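Local coordinates for protein glutamine synthetase (Streptomyces coelicolor, PDB 4BAX) that belongs to the glutamine synthetase family, pairing an N-terminal beta-Grasp domain with a larger catalytic domain in an assembly of ten chains, at residues Pro61-Pro66 / Leu197-Trp202; Glu175-Gln180 / Pro219-Gly224; Tyr287-Ser292 / Val298-Gln303. All coordinates share one frame; numbering follows the deposited sequence.

Interaction 1: Pro61-Pro66 / Leu197-Trp202; sequences PVFSCP and LWVARW
Val199 meets Phe63 and Cys65 where the end of strand 56-66, in the beta-Grasp domain, passes helix 190-210 of the catalytic domain. The contact is apolar and small, burying 84 Å² over both segments. Each methyl of the valine has its own partner. CG2 comes obliquely to the phenylalanine ring, with Val199 CG2 lying 4.2 Å from Phe63 CD2. CG1 goes to the sulfur, Val199 CG1 and Cys65 SG being likewise 4.2 Å apart. The branch is set by chi1 (171°), which places CG1 opposite the backbone N and leaves CG2 beside it, spreading the two methyls toward different strand residues. Phe63 reaches the helix because its CG is also extended from the backbone N (chi1 175°). Both strand residues project toward the helix, whereas Ser64 between them turns away, as alternation along a strand requires.

The backbone bonds of each segment are made within its own helix or sheet. On the helix, Arg201 N bonds to Leu197 O at 2.7 Å and Trp202 N to Trp198 O at 2.8 Å. On the strand, Val62 and Phe63 both face Leu78 of the adjacent strand 75-82, a classic beta bulge that includes one of the two strand residues in the contact.

Polar groups of the helix look to other parts of the fold. Arg201 NE and NH2 bond to Gln115 OE1 and Val321 O, and Trp198 NE1 bonds to Asp322 OD1. Trp202 packs on Leu20 and Leu76 of the beta-Grasp sheet and also on Val144 of a second subunit.

With two methyl groups set against a ring and a thiol sulfur at van der Waals distances, the segments meet through dispersion and the exclusion of water; no directional bond between 61-66 and 197-202 contributes to their orientation.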
# COMPACT_ATOMS: atom_id res chain seq x y z
N PRO A 61 26.58 40.93 -13.20
CA PRO A 61 25.60 40.62 -14.25
C PRO A 61 26.24 40.69 -15.64
O PRO A 61 27.00 41.63 -15.90
CB PRO A 61 24.56 41.74 -14.10
CG PRO A 61 24.69 42.21 -12.68
CD PRO A 61 26.06 41.89 -12.20
N VAL A 62 26.00 39.70 -16.49
CA VAL A 62 26.52 39.74 -17.85
C VAL A 62 25.39 39.57 -18.85
O VAL A 62 25.53 39.89 -20.04
CB VAL A 62 27.64 38.68 -18.08
CG1 VAL A 62 28.78 38.91 -17.11
CG2 VAL A 62 27.09 37.27 -17.94
N PHE A 63 24.29 39.00 -18.38
CA PHE A 63 23.13 38.73 -19.22
C PHE A 63 21.88 38.74 -18.36
O PHE A 63 21.93 38.28 -17.22
CB PHE A 63 23.29 37.40 -19.94
CG PHE A 63 22.08 36.99 -20.75
CD1 PHE A 63 21.96 37.40 -22.07
CD2 PHE A 63 21.08 36.19 -20.20
CE1 PHE A 63 20.86 37.04 -22.84
CE2 PHE A 63 19.97 35.82 -20.96
CZ PHE A 63 19.86 36.24 -22.29
N SER A 64 20.77 39.21 -18.92
CA SER A 64 19.48 39.23 -18.20
C SER A 64 18.31 39.00 -19.15
O SER A 64 18.39 39.33 -20.34
CB SER A 64 19.28 40.53 -17.40
OG SER A 64 18.97 41.61 -18.27
N CYS A 65 17.23 38.44 -18.62
CA CYS A 65 16.07 38.14 -19.43
C CYS A 65 14.87 38.06 -18.49
O CYS A 65 15.05 37.97 -17.27
CB CYS A 65 16.27 36.83 -20.18
SG CYS A 65 16.52 35.47 -19.09
N PRO A 66 13.65 38.02 -19.06
CA PRO A 66 12.48 37.84 -18.19
C PRO A 66 12.47 36.50 -17.48
O PRO A 66 12.94 35.51 -18.03
CB PRO A 66 11.32 37.91 -19.19
CG PRO A 66 11.85 38.67 -20.37
CD PRO A 66 13.27 38.22 -20.47
N LEU A 197 22.44 29.17 -23.12
CA LEU A 197 22.46 27.74 -22.79
C LEU A 197 22.50 27.49 -21.28
O LEU A 197 21.80 26.57 -20.76
CB LEU A 197 23.64 27.05 -23.49
CG LEU A 197 23.80 25.55 -23.18
CD1 LEU A 197 22.49 24.79 -23.47
CD2 LEU A 197 24.94 24.91 -23.97
N TRP A 198 23.30 28.29 -20.57
CA TRP A 198 23.38 28.17 -19.11
C TRP A 198 22.04 28.50 -18.48
O TRP A 198 21.56 27.80 -17.58
CB TRP A 198 24.47 29.08 -18.53
CG TRP A 198 25.79 28.39 -18.44
CD1 TRP A 198 26.98 28.78 -19.03
CD2 TRP A 198 26.06 27.16 -17.79
NE1 TRP A 198 27.98 27.87 -18.74
CE2 TRP A 198 27.44 26.86 -17.98
CE3 TRP A 198 25.27 26.28 -17.03
CZ2 TRP A 198 28.04 25.72 -17.44
CZ3 TRP A 198 25.87 25.13 -16.50
CH2 TRP A 198 27.24 24.87 -16.70
N VAL A 199 21.41 29.54 -19.01
CA VAL A 199 20.13 29.96 -18.53
C VAL A 199 19.07 28.91 -18.89
O VAL A 199 18.20 28.55 -18.09
CB VAL A 199 19.76 31.35 -19.07
CG1 VAL A 199 18.32 31.67 -18.71
CG2 VAL A 199 20.71 32.41 -18.50
N ALA A 200 19.19 28.39 -20.11
CA ALA A 200 18.28 27.35 -20.55
C ALA A 200 18.44 26.07 -19.70
O ALA A 200 17.43 25.40 -19.38
CB ALA A 200 18.46 27.07 -22.06
N ARG A 201 19.67 25.74 -19.31
CA ARG A 201 19.92 24.62 -18.39
C ARG A 201 19.26 24.91 -17.05
O ARG A 201 18.58 24.07 -16.46
CB ARG A 201 21.41 24.37 -18.18
CG ARG A 201 22.09 23.54 -19.27
CD ARG A 201 23.59 23.91 -19.39
NE ARG A 201 24.31 23.05 -20.32
CZ ARG A 201 25.58 22.63 -20.17
NH1 ARG A 201 26.30 23.01 -19.11
NH2 ARG A 201 26.13 21.85 -21.10
N TRP A 202 19.48 26.13 -16.58
CA TRP A 202 18.93 26.50 -15.29
C TRP A 202 17.41 26.38 -15.36
O TRP A 202 16.77 25.90 -14.41
CB TRP A 202 19.39 27.91 -14.87
CG TRP A 202 18.89 28.28 -13.50
CD1 TRP A 202 19.54 28.05 -12.31
CD2 TRP A 202 17.64 28.92 -13.15
NE1 TRP A 202 18.77 28.50 -11.25
CE2 TRP A 202 17.61 29.04 -11.75
CE3 TRP A 202 16.55 29.38 -13.90
CZ2 TRP A 202 16.53 29.63 -11.07
CZ3 TRP A 202 15.49 29.96 -13.23
CH2 TRP A 202 15.49 30.08 -11.83

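Interaction 2: Glu175-Gln180 / Pro219-Gly224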
# COMPACT_ATOMS: atom_id res chain seq x y z
N GLU A 175 14.87 11.98 -27.88
CA GLU A 175 16.07 11.27 -28.32
C GLU A 175 15.96 9.74 -28.29
O GLU A 175 14.91 9.19 -27.96
CB GLU A 175 17.31 11.75 -27.58
CG GLU A 175 18.05 12.88 -28.29
CD GLU A 175 18.62 12.45 -29.66
OE1 GLU A 175 19.15 11.31 -29.75
OE2 GLU A 175 18.60 13.26 -30.62
N VAL A 176 17.05 9.07 -28.65
CA VAL A 176 17.09 7.62 -28.83
C VAL A 176 16.81 6.81 -27.55
O VAL A 176 16.10 5.81 -27.58
CB VAL A 176 18.45 7.18 -29.45
CG1 VAL A 176 18.56 5.64 -29.50
CG2 VAL A 176 18.63 7.80 -30.84
N MET A 177 17.37 7.26 -26.43
CA MET A 177 17.09 6.65 -25.13
C MET A 177 15.77 7.13 -24.54
O MET A 177 15.40 8.30 -24.67
CB MET A 177 18.24 6.95 -24.18
CG MET A 177 18.20 6.10 -22.91
SD MET A 177 19.44 6.58 -21.71
CE MET A 177 18.61 6.24 -20.18
N PRO A 178 15.03 6.22 -23.89
CA PRO A 178 13.77 6.65 -23.27
C PRO A 178 13.97 7.70 -22.18
O PRO A 178 14.82 7.51 -21.30
CB PRO A 178 13.22 5.35 -22.66
CG PRO A 178 14.36 4.39 -22.66
CD PRO A 178 15.21 4.77 -23.82
N GLY A 179 13.17 8.76 -22.23
CA GLY A 179 13.31 9.87 -21.31
C GLY A 179 14.47 10.77 -21.65
O GLY A 179 14.81 11.66 -20.85
N GLN A 180 15.06 10.57 -22.83
CA GLN A 180 16.15 11.41 -23.30
C GLN A 180 15.62 12.37 -24.34
O GLN A 180 14.87 12.00 -25.24
CB GLN A 180 17.28 10.56 -23.90
CG GLN A 180 18.65 11.23 -23.94
CD GLN A 180 19.76 10.28 -24.39
OE1 GLN A 180 19.80 9.85 -25.55
NE2 GLN A 180 20.66 9.96 -23.47
N PRO A 219 26.85 12.16 -19.38
CA PRO A 219 27.13 11.70 -20.75
C PRO A 219 26.70 10.27 -21.02
O PRO A 219 26.33 9.96 -22.15
CB PRO A 219 28.65 11.84 -20.88
CG PRO A 219 29.15 11.83 -19.49
CD PRO A 219 28.09 12.44 -18.63
N LYS A 220 26.76 9.42 -20.01
CA LYS A 220 26.32 8.04 -20.12
C LYS A 220 25.51 7.61 -18.89
O LYS A 220 25.98 6.83 -18.06
CB LYS A 220 27.54 7.12 -20.31
CG LYS A 220 27.25 5.68 -20.77
CD LYS A 220 26.98 5.61 -22.26
CE LYS A 220 26.93 4.16 -22.76
NZ LYS A 220 26.15 4.00 -24.03
N PRO A 221 24.26 8.09 -18.78
CA PRO A 221 23.41 7.87 -17.61
C PRO A 221 23.12 6.38 -17.33
O PRO A 221 23.05 5.98 -16.16
CB PRO A 221 22.13 8.65 -17.96
CG PRO A 221 22.14 8.75 -19.43
CD PRO A 221 23.57 8.87 -19.81
N VAL A 222 22.98 5.57 -18.37
CA VAL A 222 22.88 4.12 -18.18
C VAL A 222 24.01 3.43 -18.94
O VAL A 222 24.19 3.67 -20.14
CB VAL A 222 21.51 3.57 -18.66
CG1 VAL A 222 21.41 2.07 -18.42
CG2 VAL A 222 20.35 4.30 -17.97
N LYS A 223 24.73 2.53 -18.27
CA LYS A 223 25.83 1.84 -18.93
C LYS A 223 25.31 0.82 -19.95
O LYS A 223 24.19 0.31 -19.84
CB LYS A 223 26.79 1.18 -17.93
CG LYS A 223 26.35 -0.23 -17.52
CD LYS A 223 26.64 -0.56 -16.06
CE LYS A 223 26.03 -1.92 -15.67
NZ LYS A 223 26.45 -2.37 -14.31
N GLY A 224 26.11 0.56 -20.98
CA GLY A 224 25.70 -0.38 -22.00
C GLY A 224 25.38 0.22 -23.36
O GLY A 224 25.94 1.24 -23.76
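Met177 reaches from one loop to the other and ends on Pro221 and Val222. From CB, which points toward 219-224, the chain runs nearly straight: chi1 is -167° and chi2 -174°, so CB and CG span the gap and carry the thioether to the far loop. SD is the first atom to arrive, with Met177 SD 4.1 Å from Pro221 CG as the methionine and the proline ring run past one another, oppositely directed. The chain then bends at chi3 (147°) and the terminal methyl ends against the valine, Met177 CE lying 3.4 Å from Val222 CG2. The proline ring has a second, looser neighbour in Gln180, whose NE2 is 4.5 Å from Pro221 CG; that amide nitrogen is bonded instead to Asn227 O and Thr118 OG1.

The methionine starts a type II turn, closed by Gln180 N bonding to Met177 O at 2.9 Å, with Gly179 at positive phi. In the other loop Lys220 curls back, its NZ bonding to Gly224 O at 2.8 Å and also to Trp226 O.

The loop holding this turn links strands 169-174 and 180-188, which pair antiparallel. The loop containing 219-224 leads from strand 214-216 to strand 231-236. Strand 110-121 lies beneath both loops: Thr118 touches Met177 and Pro221, and Phe120 also packs against the proline.

Interaction 3: Tyr287-Ser292 / Val298-Gln303; sequences YSYGVS and VRIPWQ
Tyr289, Gly290 and Val291 pair in register with Val298, Arg299 and Ile300 as two short parallel strands, their axes 4.8 Å apart. Strand 298-300 also pairs antiparallel with strand 312-314, so 289-291 adds to the sheet beyond it. Val298 N bonds to Ser288 O at 3.0 Å, and Ile300 N bonds almost straight to Gly290 O, also at 3.0 Å; the link from Gly290 N to Val298 O is weak.

Tyr289, Val291, Val298 and Ile300 share one face, where Tyr289 packs on Ile248 and Ala251 of helix 244-253, and Val291 and Ile300 on its Tyr244. Packing is tight where the tyrosine and isoleucine side chains run alongside each other in one direction, Tyr289 CD1 3.6 Å from Ile300 CD1. A chi1 of 84° places the tyrosine CG between backbone N and carbonyl carbon, and its OH bonds to Glu252 OE2. Tyr287 OH lies 3.7 Å from Val298 CG2 while bonding to Ala251 O.

The loose side is at exposed Val291, whose CG2 is 4.0 Å from Ile300 CG2. On the reverse face Gly290 offers no side chain beside Arg299, which bends past Ser292 and forms a salt bridge with Glu313. Ser292 OG bonds to OD2 of Asp56 of a third subunit, while Ser292 N reaches Ile300 O at 2.8 Å from above the carbonyl plane, 36° out of it.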
# COMPACT_ATOMS: atom_id res chain seq x y z
N TYR A 287 40.81 11.23 -33.69
CA TYR A 287 40.14 12.29 -34.41
C TYR A 287 39.88 11.89 -35.87
O TYR A 287 40.80 11.45 -36.57
CB TYR A 287 40.94 13.60 -34.36
CG TYR A 287 40.26 14.70 -35.13
CD1 TYR A 287 39.30 15.50 -34.52
CD2 TYR A 287 40.53 14.91 -36.48
CE1 TYR A 287 38.64 16.50 -35.23
CE2 TYR A 287 39.87 15.91 -37.20
CZ TYR A 287 38.93 16.70 -36.57
OH TYR A 287 38.28 17.69 -37.27
N SER A 288 38.65 12.07 -36.33
CA SER A 288 38.34 11.86 -37.75
C SER A 288 37.32 12.90 -38.18
O SER A 288 36.50 13.32 -37.37
CB SER A 288 37.79 10.46 -38.00
OG SER A 288 36.75 10.14 -37.09
N TYR A 289 37.31 13.23 -39.47
CA TYR A 289 36.23 14.06 -40.02
C TYR A 289 35.85 13.51 -41.37
O TYR A 289 36.68 12.92 -42.07
CB TYR A 289 36.61 15.55 -40.07
CG TYR A 289 37.40 15.96 -41.30
CD1 TYR A 289 36.75 16.28 -42.49
CD2 TYR A 289 38.79 16.02 -41.29
CE1 TYR A 289 37.44 16.64 -43.63
CE2 TYR A 289 39.50 16.39 -42.43
CZ TYR A 289 38.81 16.69 -43.60
OH TYR A 289 39.46 17.06 -44.76
N GLY A 290 34.60 13.69 -41.74
CA GLY A 290 34.13 13.19 -43.02
C GLY A 290 32.80 13.79 -43.39
O GLY A 290 32.07 14.31 -42.53
N VAL A 291 32.46 13.69 -44.66
CA VAL A 291 31.19 14.20 -45.15
C VAL A 291 30.08 13.19 -44.84
O VAL A 291 30.16 12.02 -45.22
CB VAL A 291 31.25 14.46 -46.66
CG1 VAL A 291 29.85 14.67 -47.22
CG2 VAL A 291 32.12 15.67 -46.95
N SER A 292 29.07 13.65 -44.10
CA SER A 292 27.89 12.85 -43.77
C SER A 292 28.24 11.64 -42.89
O SER A 292 27.47 10.68 -42.80
CB SER A 292 27.18 12.40 -45.06
OG SER A 292 26.03 11.62 -44.78
N VAL A 298 34.17 14.87 -36.23
CA VAL A 298 33.52 16.04 -36.78
C VAL A 298 32.82 15.67 -38.09
O VAL A 298 33.41 15.02 -38.97
CB VAL A 298 34.55 17.16 -37.04
CG1 VAL A 298 34.03 18.17 -38.05
CG2 VAL A 298 34.94 17.80 -35.73
N ARG A 299 31.58 16.09 -38.23
CA ARG A 299 30.84 15.79 -39.44
C ARG A 299 30.62 17.04 -40.31
O ARG A 299 30.32 18.13 -39.80
CB ARG A 299 29.50 15.13 -39.11
CG ARG A 299 28.59 15.00 -40.33
CD ARG A 299 27.32 14.24 -40.06
NE ARG A 299 26.32 15.08 -39.40
CZ ARG A 299 25.02 14.82 -39.43
NH1 ARG A 299 24.57 13.76 -40.11
NH2 ARG A 299 24.15 15.62 -38.81
N ILE A 300 30.79 16.86 -41.62
CA ILE A 300 30.38 17.84 -42.62
C ILE A 300 29.08 17.39 -43.25
O ILE A 300 29.05 16.43 -44.02
CB ILE A 300 31.43 17.98 -43.74
CG1 ILE A 300 32.74 18.55 -43.19
CG2 ILE A 300 30.89 18.85 -44.88
CD1 ILE A 300 33.96 18.12 -43.95
N PRO A 301 28.00 18.15 -42.98
CA PRO A 301 26.67 17.78 -43.46
C PRO A 301 26.65 17.74 -44.98
O PRO A 301 27.41 18.46 -45.63
CB PRO A 301 25.79 18.92 -42.93
CG PRO A 301 26.55 19.50 -41.79
CD PRO A 301 27.98 19.40 -42.21
N TRP A 302 25.80 16.89 -45.54
CA TRP A 302 25.76 16.70 -46.98
C TRP A 302 25.37 18.01 -47.71
O TRP A 302 25.84 18.25 -48.83
CB TRP A 302 24.82 15.54 -47.35
CG TRP A 302 23.38 15.78 -47.00
CD1 TRP A 302 22.77 15.50 -45.81
CD2 TRP A 302 22.37 16.31 -47.86
NE1 TRP A 302 21.44 15.86 -45.87
CE2 TRP A 302 21.17 16.35 -47.12
CE3 TRP A 302 22.36 16.77 -49.19
CZ2 TRP A 302 19.97 16.83 -47.66
CZ3 TRP A 302 21.17 17.25 -49.73
CH2 TRP A 302 19.99 17.27 -48.96
N GLN A 303 24.52 18.84 -47.09
CA GLN A 303 24.12 20.11 -47.69
C GLN A 303 25.31 21.03 -47.82
O GLN A 303 25.41 21.80 -48.77
CB GLN A 303 23.05 20.83 -46.85
CG GLN A 303 21.79 20.06 -46.56
CD GLN A 303 21.81 19.39 -45.20
OE1 GLN A 303 22.88 19.02 -44.69
NE2 GLN A 303 20.63 19.23 -44.60

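How the interactions relate
The three contacts are separate, with no atoms touching between any two. Interaction 1 joins the beta-Grasp domain to the catalytic domain and lies across the chain's centre from the other two, its centre about 26 Å from that of interaction 2 and about 31 Å from that of interaction 3. Interactions 2 and 3 have centres about 24 Å apart and nearest atoms about 10 Å apart. In sequence, the segments of interactions 1 and 2 alternate, whereas interaction 3 follows both. Each has a residue packed against another subunit. A bound sodium ion lies about 13 Å from the side chain of Pro221 in interaction 2, too far for direct contact.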